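Probable dehydrogenase (Bordetella bronchiseptica, PDB 3MOI) probably catalyses the NAD(P)-dependent oxidation or reduction of a small substrate, as a Rossmann-fold oxidoreductase of the GFO/IDH/MocA family. Local coordinates at the interface of chains A and B. Sequence-based numbering; all coordinates share one arbitrary frame. Chains: chain A/B, Probable dehydrogenase.

Contact 1: the interface of chains A and B. Residues chain A 217, 219, 223-225; chain B 198, 200, 215.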
# COMPACT_ATOMS: atom_id res chain seq x y z
N MET A 217 2.78 -5.06 -8.47
CA MET A 217 1.94 -6.11 -8.04
C MET A 217 2.59 -7.42 -8.48
O MET A 217 2.77 -7.70 -9.71
CB MET A 217 0.52 -6.02 -8.61
CG MET A 217 -0.43 -6.87 -7.68
SD MET A 217 -2.16 -6.97 -7.97
CE MET A 217 -2.11 -5.51 -8.81
N THR A 219 2.33 -11.41 -8.67
CA THR A 219 1.42 -12.54 -8.58
C THR A 219 2.17 -13.79 -8.04
O THR A 219 3.21 -14.17 -8.55
CB THR A 219 0.81 -12.87 -9.92
OG1 THR A 219 0.10 -11.72 -10.39
CG2 THR A 219 -0.14 -14.09 -9.79
N GLY A 223 -2.17 -18.07 -6.61
CA GLY A 223 -3.16 -17.03 -6.94
C GLY A 223 -3.11 -15.87 -5.96
O GLY A 223 -3.58 -14.77 -6.28
N ALA A 224 -2.52 -16.07 -4.78
CA ALA A 224 -2.27 -14.94 -3.88
C ALA A 224 -1.43 -13.88 -4.61
O ALA A 224 -0.64 -14.22 -5.49
CB ALA A 224 -1.60 -15.42 -2.64
N CYS A 225 -1.62 -12.60 -4.28
CA CYS A 225 -0.72 -11.52 -4.76
C CYS A 225 -0.13 -10.65 -3.65
O CYS A 225 -0.69 -10.54 -2.59
CB CYS A 225 -1.45 -10.61 -5.71
SG CYS A 225 -2.17 -11.52 -7.11
N ARG B 198 -4.91 -4.60 -13.30
CA ARG B 198 -4.54 -5.87 -12.77
C ARG B 198 -5.05 -5.96 -11.33
O ARG B 198 -4.62 -5.15 -10.48
CB ARG B 198 -3.01 -6.02 -12.78
CG ARG B 198 -2.49 -7.29 -12.16
CD ARG B 198 -3.02 -8.56 -12.88
NE ARG B 198 -2.54 -9.76 -12.21
CZ ARG B 198 -3.29 -10.58 -11.51
NH1 ARG B 198 -4.59 -10.35 -11.44
NH2 ARG B 198 -2.75 -11.65 -10.89
N MET B 200 -6.75 -8.81 -7.99
CA MET B 200 -6.99 -10.13 -7.38
C MET B 200 -8.03 -9.80 -6.35
O MET B 200 -7.87 -8.81 -5.67
CB MET B 200 -5.76 -10.56 -6.60
CG MET B 200 -5.89 -11.93 -5.80
SD MET B 200 -5.14 -11.81 -4.17
CE MET B 200 -6.30 -10.67 -3.44
N ALA B 215 -6.68 -6.59 -4.06
CA ALA B 215 -5.44 -5.92 -4.34
C ALA B 215 -5.40 -5.61 -5.83
O ALA B 215 -5.63 -6.52 -6.65
CB ALA B 215 -4.16 -6.78 -3.87
O HOH W 1 -4.07 -13.82 -8.90
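Sheet packs on sheet here, in the C-terminal alpha/beta domain typical of GFO/IDH/MocA oxidoreductases: strands 213-220 and 225-231 of chain A, with the turn joining them, face strands 194-202 and 213-220 of chain B. B:Arg198 carries the polar part. Its CG stands anti to the backbone N (chi1 177°), and a bend at chi2 (60°) sends the long chain across A:Met217 and A:Thr219, crossing each at about a right angle. At the tip, NH2 of the guanidinium donates to the hydroxyl OG1 of A:Thr219 at 2.9 Å, nearly in the guanidinium plane and fairly straight, 155° at the hydrogen. The same NH2 lies 3.2 Å from the oxygen of water 1, which in turn sits 2.8 Å from the backbone O of A:Gly223, linking the arginine to the turn. Sulfur-bearing side chains pack beside it: A:Cys225 near the tip, B:Met200 against that cysteine, A:Met217 along the stem. B:Met200, bent at chi2 and chi3, lays its CB 3.7 Å from SG of A:Cys225 and brings SD 3.6 Å from the backbone N of that cysteine. The terminal CE of A:Met217 rests 3.8 Å from CG of B:Arg198. Flexible, unbranched methionines suit such a sheet surface because they mould to a neighbouring strand, while arginine supplies both an apolar stem and a polar end. The patch joins the two sheets of the deposited dimer by packing and a directed hydrogen bond.

Contact 2: the interface of chains A and B. Residues chain A 198, 382-384, 386; chain B 198, 382-384, 386.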
# COMPACT_ATOMS: atom_id res chain seq x y z
N ARG A 198 3.75 -7.17 -12.52
CA ARG A 198 3.38 -5.91 -13.10
C ARG A 198 4.00 -4.79 -12.27
O ARG A 198 3.66 -4.66 -11.07
CB ARG A 198 1.85 -5.77 -13.11
CG ARG A 198 1.33 -4.45 -13.63
CD ARG A 198 1.77 -4.18 -15.09
NE ARG A 198 1.29 -2.88 -15.52
CZ ARG A 198 2.07 -1.83 -15.73
NH1 ARG A 198 3.38 -1.97 -15.61
NH2 ARG A 198 1.54 -0.64 -16.09
N GLY A 382 4.78 -1.61 -19.96
CA GLY A 382 3.39 -1.50 -19.49
C GLY A 382 2.65 -2.81 -19.28
O GLY A 382 1.48 -2.79 -18.92
N ARG A 383 3.30 -3.96 -19.44
CA ARG A 383 2.57 -5.24 -19.48
C ARG A 383 2.95 -6.05 -18.23
O ARG A 383 4.04 -5.92 -17.70
CB ARG A 383 2.91 -6.03 -20.77
CG ARG A 383 2.31 -5.55 -22.24
CD ARG A 383 1.07 -6.45 -22.72
NE ARG A 383 0.81 -7.25 -21.49
CZ ARG A 383 -0.16 -7.11 -20.55
NH1 ARG A 383 -1.25 -6.29 -20.67
NH2 ARG A 383 -0.02 -7.89 -19.52
N GLN A 384 2.02 -6.85 -17.73
CA GLN A 384 2.36 -7.89 -16.78
C GLN A 384 3.28 -8.88 -17.44
O GLN A 384 3.05 -9.30 -18.55
CB GLN A 384 1.13 -8.61 -16.31
CG GLN A 384 1.44 -9.81 -15.37
CD GLN A 384 0.26 -10.18 -14.51
OE1 GLN A 384 -0.07 -9.49 -13.55
NE2 GLN A 384 -0.37 -11.26 -14.82
N GLU A 386 4.95 -12.56 -17.40
CA GLU A 386 4.83 -13.92 -16.84
C GLU A 386 6.18 -14.58 -16.68
O GLU A 386 6.97 -14.53 -17.57
CB GLU A 386 4.01 -14.78 -17.76
CG GLU A 386 2.63 -14.23 -18.06
CD GLU A 386 1.70 -14.25 -16.85
OE1 GLU A 386 1.97 -15.05 -15.92
OE2 GLU A 386 0.71 -13.46 -16.84
N ARG B 198 -4.91 -4.60 -13.30
CA ARG B 198 -4.54 -5.87 -12.77
C ARG B 198 -5.05 -5.96 -11.33
O ARG B 198 -4.62 -5.15 -10.48
CB ARG B 198 -3.01 -6.02 -12.78
CG ARG B 198 -2.49 -7.29 -12.16
CD ARG B 198 -3.02 -8.56 -12.88
NE ARG B 198 -2.54 -9.76 -12.21
CZ ARG B 198 -3.29 -10.58 -11.51
NH1 ARG B 198 -4.59 -10.35 -11.44
NH2 ARG B 198 -2.75 -11.65 -10.89
N GLY B 382 -6.30 -13.82 -13.91
CA GLY B 382 -4.88 -13.58 -13.61
C GLY B 382 -4.16 -12.59 -14.52
O GLY B 382 -2.97 -12.37 -14.36
N ARG B 383 -4.87 -11.93 -15.44
CA ARG B 383 -4.18 -11.15 -16.49
C ARG B 383 -4.50 -9.66 -16.26
O ARG B 383 -5.54 -9.30 -15.73
CB ARG B 383 -4.64 -11.59 -17.90
CG ARG B 383 -4.14 -13.03 -18.54
CD ARG B 383 -2.97 -12.84 -19.63
NE ARG B 383 -2.65 -11.40 -19.45
CZ ARG B 383 -1.61 -10.82 -18.80
NH1 ARG B 383 -0.49 -11.48 -18.33
NH2 ARG B 383 -1.69 -9.52 -18.70
N GLN B 384 -3.56 -8.79 -16.59
CA GLN B 384 -3.86 -7.38 -16.73
C GLN B 384 -4.86 -7.19 -17.84
O GLN B 384 -4.72 -7.76 -18.90
CB GLN B 384 -2.63 -6.59 -17.06
CG GLN B 384 -2.91 -5.09 -17.33
CD GLN B 384 -1.67 -4.23 -17.13
OE1 GLN B 384 -1.26 -3.97 -16.01
NE2 GLN B 384 -1.11 -3.78 -18.20
N GLU B 386 -6.64 -4.69 -20.47
CA GLU B 386 -6.53 -3.38 -21.13
C GLU B 386 -7.89 -2.78 -21.42
O GLU B 386 -8.74 -3.46 -21.91
CB GLU B 386 -5.82 -3.53 -22.44
CG GLU B 386 -4.44 -4.17 -22.33
CD GLU B 386 -3.43 -3.27 -21.62
OE1 GLU B 386 -3.66 -2.04 -21.60
OE2 GLU B 386 -2.41 -3.82 -21.09
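The loops at 382-384, which follow helix 362-381, meet across the two-fold axis, together with the short strands 385-386 and A:Arg198 and B:Arg198 on strands 194-202, in the deposited dimer of this GFO/IDH/MocA-family protein. Glutamine suits its place beside the axis because its amide both accepts and donates. A:Gln384, with CG anti to the backbone N (chi1 176°) and an extended chain, reaches over to the partner: NE of B:Arg198 donates to its OE1 at 2.8 Å, in the carbonyl plane and on a lone pair, though bent to 136° at the hydrogen. The amide NE2 gives one N-H to the backbone O of B:Gly382 at 2.9 Å. It also donates to OE2 of its own A:Glu386 at 3.2 Å, from above the carboxylate plane. These bonds fix the amide's rotation. Behind it, the carbonyl O of B:Gly382 lies 3.3 Å above the guanidinium plane of B:Arg198, over its centre. A:Glu386 OE2 forms a salt bridge with NH1 of B:Arg383 at 2.8 Å, the two planes almost perpendicular. Every bond recurs with the chains exchanged. At the axis the A:Arg383 and B:Arg383 guanidinium planes stand 86° apart; their NH2 groups are modelled implausibly close, so their placement is doubtful, and A:Glu386 and B:Glu386 may offset any repulsion.

Contact 3: the interface of chains A and B. Residues chain A 149, 304, 311, 313, 322; chain B 153, 236, 240-241.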
# COMPACT_ATOMS: atom_id res chain seq x y z
N ASN A 149 0.62 -6.64 1.54
CA ASN A 149 0.84 -5.24 1.17
C ASN A 149 2.09 -4.70 1.82
O ASN A 149 2.16 -4.63 2.99
CB ASN A 149 -0.39 -4.46 1.61
CG ASN A 149 -0.40 -3.01 1.14
OD1 ASN A 149 0.41 -2.61 0.31
ND2 ASN A 149 -1.34 -2.23 1.66
N LEU A 304 1.87 -5.72 5.60
CA LEU A 304 0.55 -6.16 6.04
C LEU A 304 0.06 -7.44 5.34
O LEU A 304 -0.25 -7.43 4.15
CB LEU A 304 -0.48 -5.01 5.80
CG LEU A 304 -0.29 -3.72 6.65
CD1 LEU A 304 -0.75 -2.41 6.02
CD2 LEU A 304 -0.99 -3.90 7.98
N ASP A 311 -5.18 -10.30 9.92
CA ASP A 311 -4.14 -9.53 9.28
C ASP A 311 -2.94 -9.57 10.21
O ASP A 311 -3.11 -9.55 11.42
CB ASP A 311 -4.55 -8.08 9.01
CG ASP A 311 -5.72 -7.97 8.00
OD1 ASP A 311 -5.92 -8.91 7.19
OD2 ASP A 311 -6.48 -6.98 8.08
N ARG A 313 1.03 -7.94 11.01
CA ARG A 313 1.86 -6.75 10.84
C ARG A 313 3.07 -6.77 11.78
O ARG A 313 2.97 -7.18 12.92
CB ARG A 313 1.01 -5.55 11.20
CG ARG A 313 1.71 -4.21 11.18
CD ARG A 313 0.80 -3.17 11.82
NE ARG A 313 1.43 -1.86 11.82
CZ ARG A 313 1.10 -0.87 12.62
NH1 ARG A 313 0.13 -1.01 13.54
NH2 ARG A 313 1.74 0.27 12.49
N TYR A 322 -3.97 -9.19 14.13
CA TYR A 322 -5.33 -8.63 14.22
C TYR A 322 -6.32 -9.71 13.90
O TYR A 322 -6.60 -9.96 12.75
CB TYR A 322 -5.49 -7.47 13.27
CG TYR A 322 -4.59 -6.32 13.63
CD1 TYR A 322 -5.02 -5.28 14.48
CD2 TYR A 322 -3.29 -6.29 13.19
CE1 TYR A 322 -4.14 -4.21 14.82
CE2 TYR A 322 -2.43 -5.25 13.51
CZ TYR A 322 -2.84 -4.23 14.31
OH TYR A 322 -1.92 -3.25 14.56
N TYR B 153 -8.21 -0.71 5.30
CA TYR B 153 -8.60 -1.93 5.99
C TYR B 153 -9.71 -1.54 6.97
O TYR B 153 -9.58 -0.55 7.73
CB TYR B 153 -7.39 -2.55 6.78
CG TYR B 153 -6.24 -2.94 5.87
CD1 TYR B 153 -5.51 -2.00 5.20
CD2 TYR B 153 -5.92 -4.27 5.67
CE1 TYR B 153 -4.47 -2.37 4.35
CE2 TYR B 153 -4.89 -4.65 4.82
CZ TYR B 153 -4.19 -3.71 4.15
OH TYR B 153 -3.16 -4.11 3.33
N PHE B 236 -7.15 -5.84 10.58
CA PHE B 236 -6.40 -4.58 10.75
C PHE B 236 -7.40 -3.45 10.55
O PHE B 236 -8.41 -3.61 9.85
CB PHE B 236 -5.23 -4.46 9.79
CG PHE B 236 -4.44 -3.18 9.96
CD1 PHE B 236 -3.87 -2.88 11.17
CD2 PHE B 236 -4.32 -2.28 8.96
CE1 PHE B 236 -3.17 -1.71 11.34
CE2 PHE B 236 -3.63 -1.11 9.14
CZ PHE B 236 -3.05 -0.83 10.34
N GLU B 240 -5.78 3.62 12.28
CA GLU B 240 -4.51 3.75 12.99
C GLU B 240 -3.46 4.51 12.19
O GLU B 240 -2.60 5.14 12.75
CB GLU B 240 -3.96 2.39 13.37
CG GLU B 240 -2.71 2.49 14.26
CD GLU B 240 -2.33 1.18 14.92
OE1 GLU B 240 -3.15 0.24 14.88
OE2 GLU B 240 -1.20 1.06 15.44
N MET B 241 -3.49 4.43 10.86
CA MET B 241 -2.47 5.10 10.06
C MET B 241 -3.02 6.40 9.56
O MET B 241 -2.34 7.13 8.84
CB MET B 241 -1.96 4.17 8.96
CG MET B 241 -1.01 3.02 9.47
SD MET B 241 -0.71 1.83 8.16
CE MET B 241 0.17 0.74 9.25
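B:Phe236, in the loop before the 3-10 helix 238-241, buries most surface here and enters a site on the C-terminal sheet of chain A formed by strands 302-307, 310-314 and 318-323. With CG anti to its backbone N (chi1 -179°), it lies alongside A:Tyr322 and points the same way. Its CD1 edge meets one face of the tyrosine ring, the centroids 5.0 Å apart and the planes at 76°. Across one face of the phenylalanine, methyl CD2 of A:Leu304 sits 4.0 Å from the ring centroid, a branched aliphatic capping a flat aromatic. The backbone N of B:Phe236 donates to OD2 of A:Asp311 at 2.8 Å, approaching from above the carboxylate plane, so the carboxylate anchors the phenylalanine's loop. A:Leu304 also spreads CD1 toward B:Tyr153, whose phenol OH accepts from ND2 of A:Asn149 at 3.1 Å, amide and ring nearly coplanar. A:Arg313, extended from CG to NE, spans to the 3-10 helix. There CE of B:Met241 meets it tip to tip, 3.6 Å from NH2. NH1 of A:Arg313 makes a hydrogen-bonded salt bridge with OE2 of B:Glu240 at 3.1 Å, from well above the carboxylate plane, and also donates to OH of A:Tyr322 at 3.2 Å, exactly in the guanidinium plane.

The three contacts lie along one two-fold interface: the C-alpha centres of contact 1 and contact 2 are about 10 Å apart, those of contact 1 and contact 3 about 17 Å, and those of contact 2 and contact 3 about 26 Å. B:Arg198 belongs to both contact 1 and contact 2, using different nitrogens in each, so the sheet packing and the C-terminal loops are coupled through one side chain. Strand 145-153 enters contact 3 from both chains. Contacts 1 and 3 each have a twin. An interface this extended is consistent with a stable dimer, although the deposited assembly does not by itself prove one in solution.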